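Local coordinates for protein TsrE (Streptomyces laurentii, PDB 7CWW) that probably acts as a cyclase in the biosynthesis of a thiopeptide antibiotic, at residues F139-P151 / L201-P215. Numbering follows the deposited sequence.
Sequences FDFLVCTGVMLAP and LRPRLRTLVEQMSEP
Helix segments 139-149 and 201-211 run in the same general direction, their N-to-C axes inclined by 45° and 9.4 Å apart at closest approach; the CA atoms of Val143 and Leu205 lie opposite each other, and past the end of the second helix that of Pro215 comes close to that of Met148. They pack knobs-into-holes within the helical part of this lantibiotic dehydratase C-terminal family protein. Phe139 is one knob, its ring lodged among Leu201, Arg204, Leu205 and Leu208. With CG anti to the backbone N (chi1 -174°), the ring reaches across so that CE1 lies 3.6 Å from Leu201 CD2, while Leu205 CB meets its edge. Val143 CG2, from the next turn of the same helix, lies over one face of the ring near its rim and touches Leu205 CD1. Leu208 is the reciprocal knob, seated among Phe139, Asp140, Val143 and Cys144. Beside it Asp140 forms a salt bridge with Arg204: NH1 donates to OD2 over 2.9 Å, meeting it from above the carboxylate plane, and a weak bond runs from NE to OD1. The two planes are 66° apart. Further along, Met212, the first residue to leave helical geometry, has a chain bent at chi2 and chi3, which lays it along Cys144, Val147 and Met148. Its CG lies 3.5 Å from Cys144 SG, its CB packs on Val147 CG1, and its CE reaches Met148 CB. Leu230 of helix 224-245 packs on both Cys144 and Met212. Leu149, pointing away from 201-215, touches the bound polyether, as does Gly146. Pro215 CG lies 3.9 Å from Pro151 CG; one water donates to both Met148 O and Pro215 O, at 2.9 and 3.0 Å.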
loop_
_atom_site.group_PDB
_atom_site.type_symbol
_atom_site.label_atom_id
_atom_site.label_comp_id
_atom_site.label_asym_id
_atom_site.label_seq_id
_atom_site.Cartn_x
_atom_site.Cartn_y
_atom_site.Cartn_z
ATOM N N PHE A 139 -0.809 10.890 2.821
ATOM C CA PHE A 139 -1.161 10.961 4.237
ATOM C C PHE A 139 -2.673 10.866 4.417
ATOM O O PHE A 139 -3.162 10.096 5.253
ATOM C CB PHE A 139 -0.618 12.265 4.838
ATOM C CG PHE A 139 -0.802 12.388 6.340
ATOM C CD1 PHE A 139 0.134 11.848 7.211
ATOM C CD2 PHE A 139 -1.881 13.070 6.868
ATOM C CE1 PHE A 139 -0.008 11.970 8.596
ATOM C CE2 PHE A 139 -2.037 13.207 8.256
ATOM C CZ PHE A 139 -1.100 12.653 9.118
ATOM N N ASP A 140 -3.426 11.610 3.596
ATOM C CA ASP A 140 -4.884 11.619 3.706
ATOM C C ASP A 140 -5.469 10.220 3.558
ATOM O O ASP A 140 -6.269 9.780 4.393
ATOM C CB ASP A 140 -5.492 12.542 2.651
ATOM C CG ASP A 140 -5.346 14.016 2.994
ATOM O OD1 ASP A 140 -4.851 14.341 4.096
ATOM O OD2 ASP A 140 -5.706 14.846 2.135
ATOM N N PHE A 141 -5.123 9.507 2.479
ATOM C CA PHE A 141 -5.840 8.250 2.280
ATOM C C PHE A 141 -5.321 7.147 3.193
ATOM O O PHE A 141 -6.090 6.250 3.560
ATOM C CB PHE A 141 -5.854 7.848 0.790
ATOM C CG PHE A 141 -4.568 7.216 0.250
ATOM C CD1 PHE A 141 -4.252 5.884 0.496
ATOM C CD2 PHE A 141 -3.756 7.929 -0.620
ATOM C CE1 PHE A 141 -3.097 5.299 -0.059
ATOM C CE2 PHE A 141 -2.591 7.353 -1.174
ATOM C CZ PHE A 141 -2.271 6.038 -0.884
ATOM N N LEU A 142 -4.057 7.218 3.619
ATOM C CA LEU A 142 -3.554 6.234 4.570
ATOM C C LEU A 142 -4.239 6.382 5.927
ATOM O O LEU A 142 -4.661 5.386 6.531
ATOM C CB LEU A 142 -2.035 6.366 4.716
ATOM C CG LEU A 142 -1.214 5.917 3.512
ATOM C CD1 LEU A 142 0.244 6.235 3.793
ATOM C CD2 LEU A 142 -1.437 4.412 3.203
ATOM N N VAL A 143 -4.352 7.613 6.433
ATOM C CA VAL A 143 -5.028 7.808 7.723
ATOM C C VAL A 143 -6.454 7.271 7.651
ATOM O O VAL A 143 -6.894 6.476 8.499
ATOM C CB VAL A 143 -5.006 9.294 8.128
ATOM C CG1 VAL A 143 -5.989 9.552 9.256
ATOM C CG2 VAL A 143 -3.591 9.732 8.550
ATOM N N CYS A 144 -7.196 7.697 6.626
ATOM C CA CYS A 144 -8.570 7.259 6.445
ATOM C C CYS A 144 -8.695 5.752 6.247
ATOM O O CYS A 144 -9.676 5.158 6.708
ATOM C CB CYS A 144 -9.160 8.006 5.251
ATOM S SG CYS A 144 -9.319 9.773 5.640
ATOM N N THR A 145 -7.727 5.115 5.574
ATOM C CA THR A 145 -7.843 3.674 5.364
ATOM C C THR A 145 -7.812 2.911 6.687
ATOM O O THR A 145 -8.582 1.960 6.886
ATOM C CB THR A 145 -6.735 3.193 4.429
ATOM O OG1 THR A 145 -6.957 3.748 3.131
ATOM C CG2 THR A 145 -6.739 1.666 4.312
ATOM N N GLY A 146 -6.932 3.312 7.605
ATOM C CA GLY A 146 -6.874 2.648 8.900
ATOM C C GLY A 146 -8.159 2.779 9.703
ATOM O O GLY A 146 -8.535 1.852 10.426
ATOM N N VAL A 147 -8.851 3.915 9.575
ATOM C CA VAL A 147 -10.140 4.115 10.250
ATOM C C VAL A 147 -11.252 3.350 9.542
ATOM O O VAL A 147 -12.131 2.768 10.186
ATOM C CB VAL A 147 -10.455 5.623 10.316
ATOM C CG1 VAL A 147 -11.814 5.869 11.018
ATOM C CG2 VAL A 147 -9.321 6.368 11.037
ATOM N N MET A 148 -11.239 3.348 8.207
ATOM C CA MET A 148 -12.309 2.706 7.446
ATOM C C MET A 148 -12.319 1.191 7.658
ATOM O O MET A 148 -13.388 0.573 7.760
ATOM C CB MET A 148 -12.148 3.032 5.952
ATOM C CG MET A 148 -13.263 2.441 5.048
ATOM S SD MET A 148 -12.859 0.736 4.489
ATOM C CE MET A 148 -11.620 1.086 3.251
ATOM N N LEU A 149 -11.146 0.570 7.680
ATOM C CA LEU A 149 -11.082 -0.885 7.767
ATOM C C LEU A 149 -11.395 -1.405 9.162
ATOM O O LEU A 149 -11.788 -2.573 9.294
ATOM C CB LEU A 149 -9.700 -1.380 7.338
ATOM C CG LEU A 149 -9.347 -1.216 5.851
ATOM C CD1 LEU A 149 -7.869 -1.555 5.625
ATOM C CD2 LEU A 149 -10.266 -2.071 4.972
ATOM N N ALA A 150 -11.265 -0.562 10.190
ATOM C CA ALA A 150 -11.411 -1.023 11.574
ATOM C C ALA A 150 -12.716 -1.762 11.849
ATOM O O ALA A 150 -12.659 -2.834 12.469
ATOM C CB ALA A 150 -11.239 0.161 12.542
ATOM N N PRO A 151 -13.902 -1.279 11.443
ATOM C CA PRO A 151 -15.130 -2.038 11.759
ATOM C C PRO A 151 -15.233 -3.389 11.070
ATOM O O PRO A 151 -16.107 -4.179 11.449
ATOM C CB PRO A 151 -16.271 -1.102 11.311
ATOM C CG PRO A 151 -15.636 -0.046 10.469
ATOM C CD PRO A 151 -14.212 0.064 10.908
ATOM N N LEU A 201 1.065 17.787 11.501
ATOM C CA LEU A 201 0.504 16.452 11.312
ATOM C C LEU A 201 -0.657 16.169 12.260
ATOM O O LEU A 201 -1.655 15.557 11.856
ATOM C CB LEU A 201 1.590 15.406 11.507
ATOM C CG LEU A 201 2.696 15.366 10.463
ATOM C CD1 LEU A 201 3.825 14.512 10.998
ATOM C CD2 LEU A 201 2.169 14.815 9.161
ATOM N N ARG A 202 -0.535 16.584 13.530
ATOM C CA ARG A 202 -1.535 16.184 14.521
ATOM C C ARG A 202 -2.911 16.781 14.234
ATOM O O ARG A 202 -3.887 16.013 14.186
ATOM C CB ARG A 202 -1.026 16.509 15.930
ATOM C CG ARG A 202 0.017 15.496 16.411
ATOM C CD ARG A 202 0.592 15.871 17.753
ATOM N NE ARG A 202 -0.465 16.209 18.695
ATOM C CZ ARG A 202 -0.254 16.559 19.959
ATOM N NH1 ARG A 202 0.980 16.629 20.435
ATOM N NH2 ARG A 202 -1.282 16.848 20.745
ATOM N N PRO A 203 -3.073 18.092 14.006
ATOM C CA PRO A 203 -4.426 18.592 13.679
ATOM C C PRO A 203 -4.953 18.095 12.340
ATOM O O PRO A 203 -6.169 17.884 12.208
ATOM C CB PRO A 203 -4.264 20.120 13.699
ATOM C CG PRO A 203 -2.801 20.365 13.566
ATOM C CD PRO A 203 -2.118 19.200 14.207
ATOM N N ARG A 204 -4.087 17.886 11.346
ATOM C CA ARG A 204 -4.544 17.284 10.096
ATOM C C ARG A 204 -5.113 15.888 10.340
ATOM O O ARG A 204 -6.202 15.551 9.858
ATOM C CB ARG A 204 -3.389 17.236 9.089
ATOM C CG ARG A 204 -3.777 16.743 7.690
ATOM C CD ARG A 204 -4.918 17.566 7.096
ATOM N NE ARG A 204 -5.291 17.112 5.755
ATOM C CZ ARG A 204 -6.497 17.274 5.214
ATOM N NH1 ARG A 204 -6.743 16.832 3.987
ATOM N NH2 ARG A 204 -7.462 17.873 5.900
ATOM N N LEU A 205 -4.400 15.076 11.120
ATOM C CA LEU A 205 -4.859 13.723 11.424
ATOM C C LEU A 205 -6.189 13.732 12.170
ATOM O O LEU A 205 -7.094 12.955 11.850
ATOM C CB LEU A 205 -3.796 12.977 12.238
ATOM C CG LEU A 205 -4.207 11.550 12.635
ATOM C CD1 LEU A 205 -3.186 10.498 12.183
ATOM C CD2 LEU A 205 -4.460 11.454 14.130
ATOM N N ARG A 206 -6.326 14.589 13.187
ATOM C CA ARG A 206 -7.565 14.572 13.959
ATOM C C ARG A 206 -8.749 14.931 13.072
ATOM O O ARG A 206 -9.844 14.373 13.222
ATOM C CB ARG A 206 -7.477 15.531 15.154
ATOM C CG ARG A 206 -8.739 15.525 16.022
ATOM C CD ARG A 206 -8.513 16.041 17.443
ATOM N NE ARG A 206 -9.330 15.279 18.384
ATOM C CZ ARG A 206 -8.865 14.629 19.443
ATOM N NH1 ARG A 206 -9.703 13.958 20.219
ATOM N NH2 ARG A 206 -7.573 14.654 19.739
ATOM N N THR A 207 -8.534 15.843 12.126
ATOM C CA THR A 207 -9.611 16.281 11.241
ATOM C C THR A 207 -10.031 15.168 10.288
ATOM O O THR A 207 -11.223 14.998 10.008
ATOM C CB THR A 207 -9.163 17.510 10.470
ATOM O OG1 THR A 207 -9.130 18.619 11.372
ATOM C CG2 THR A 207 -10.121 17.800 9.313
ATOM N N LEU A 208 -9.064 14.405 9.774
ATOM C CA LEU A 208 -9.400 13.265 8.931
ATOM C C LEU A 208 -10.171 12.215 9.711
ATOM O O LEU A 208 -11.134 11.635 9.199
ATOM C CB LEU A 208 -8.131 12.647 8.349
ATOM C CG LEU A 208 -7.383 13.479 7.312
ATOM C CD1 LEU A 208 -5.960 12.948 7.163
ATOM C CD2 LEU A 208 -8.145 13.406 5.991
ATOM N N VAL A 209 -9.748 11.944 10.946
ATOM C CA VAL A 209 -10.448 10.959 11.763
ATOM C C VAL A 209 -11.868 11.429 12.043
ATOM O O VAL A 209 -12.825 10.644 11.967
ATOM C CB VAL A 209 -9.665 10.683 13.059
ATOM C CG1 VAL A 209 -10.464 9.747 13.966
ATOM C CG2 VAL A 209 -8.284 10.085 12.736
ATOM N N GLU A 210 -12.035 12.721 12.348
ATOM C CA GLU A 210 -13.383 13.250 12.516
ATOM C C GLU A 210 -14.196 13.091 11.235
ATOM O O GLU A 210 -15.380 12.727 11.277
ATOM C CB GLU A 210 -13.334 14.725 12.934
ATOM C CG GLU A 210 -14.678 15.451 12.845
ATOM C CD GLU A 210 -15.638 15.085 13.978
ATOM O OE1 GLU A 210 -16.877 15.152 13.769
ATOM O OE2 GLU A 210 -15.155 14.724 15.077
ATOM N N GLN A 211 -13.585 13.363 10.084
ATOM C CA GLN A 211 -14.317 13.237 8.824
ATOM C C GLN A 211 -14.637 11.783 8.503
ATOM O O GLN A 211 -15.526 11.513 7.690
ATOM C CB GLN A 211 -13.504 13.872 7.690
ATOM C CG GLN A 211 -13.386 15.406 7.799
ATOM C CD GLN A 211 -12.367 15.985 6.816
ATOM O OE1 GLN A 211 -11.502 15.274 6.310
ATOM N NE2 GLN A 211 -12.479 17.279 6.541
ATOM N N MET A 212 -13.927 10.848 9.132
ATOM C CA MET A 212 -14.161 9.416 9.014
ATOM C C MET A 212 -15.038 8.866 10.140
ATOM O O MET A 212 -15.015 7.656 10.402
ATOM C CB MET A 212 -12.822 8.673 8.995
ATOM C CG MET A 212 -12.003 8.908 7.742
ATOM S SD MET A 212 -12.832 8.345 6.258
ATOM C CE MET A 212 -13.200 6.644 6.672
ATOM N N SER A 213 -15.820 9.718 10.810
ATOM C CA SER A 213 -16.518 9.256 12.014
ATOM C C SER A 213 -17.564 8.186 11.712
ATOM O O SER A 213 -17.847 7.349 12.572
ATOM C CB SER A 213 -17.165 10.441 12.741
ATOM O OG SER A 213 -16.141 11.281 13.256
ATOM N N GLU A 214 -18.163 8.199 10.519
ATOM C CA GLU A 214 -19.063 7.112 10.138
ATOM C C GLU A 214 -18.457 6.361 8.957
ATOM O O GLU A 214 -18.818 6.605 7.798
ATOM C CB GLU A 214 -20.465 7.635 9.808
ATOM C CG GLU A 214 -21.226 8.154 11.039
ATOM C CD GLU A 214 -21.630 7.052 12.032
ATOM O OE1 GLU A 214 -21.344 5.857 11.792
ATOM O OE2 GLU A 214 -22.238 7.392 13.072
ATOM N N PRO A 215 -17.525 5.440 9.218
ATOM C CA PRO A 215 -16.731 4.859 8.124
ATOM C C PRO A 215 -17.526 3.939 7.205
ATOM O O PRO A 215 -16.989 3.517 6.174
ATOM C CB PRO A 215 -15.612 4.106 8.861
ATOM C CG PRO A 215 -16.193 3.801 10.236
ATOM C CD PRO A 215 -17.171 4.904 10.547
HETATM O O HOH W 1 -16.032 0.755 6.663
#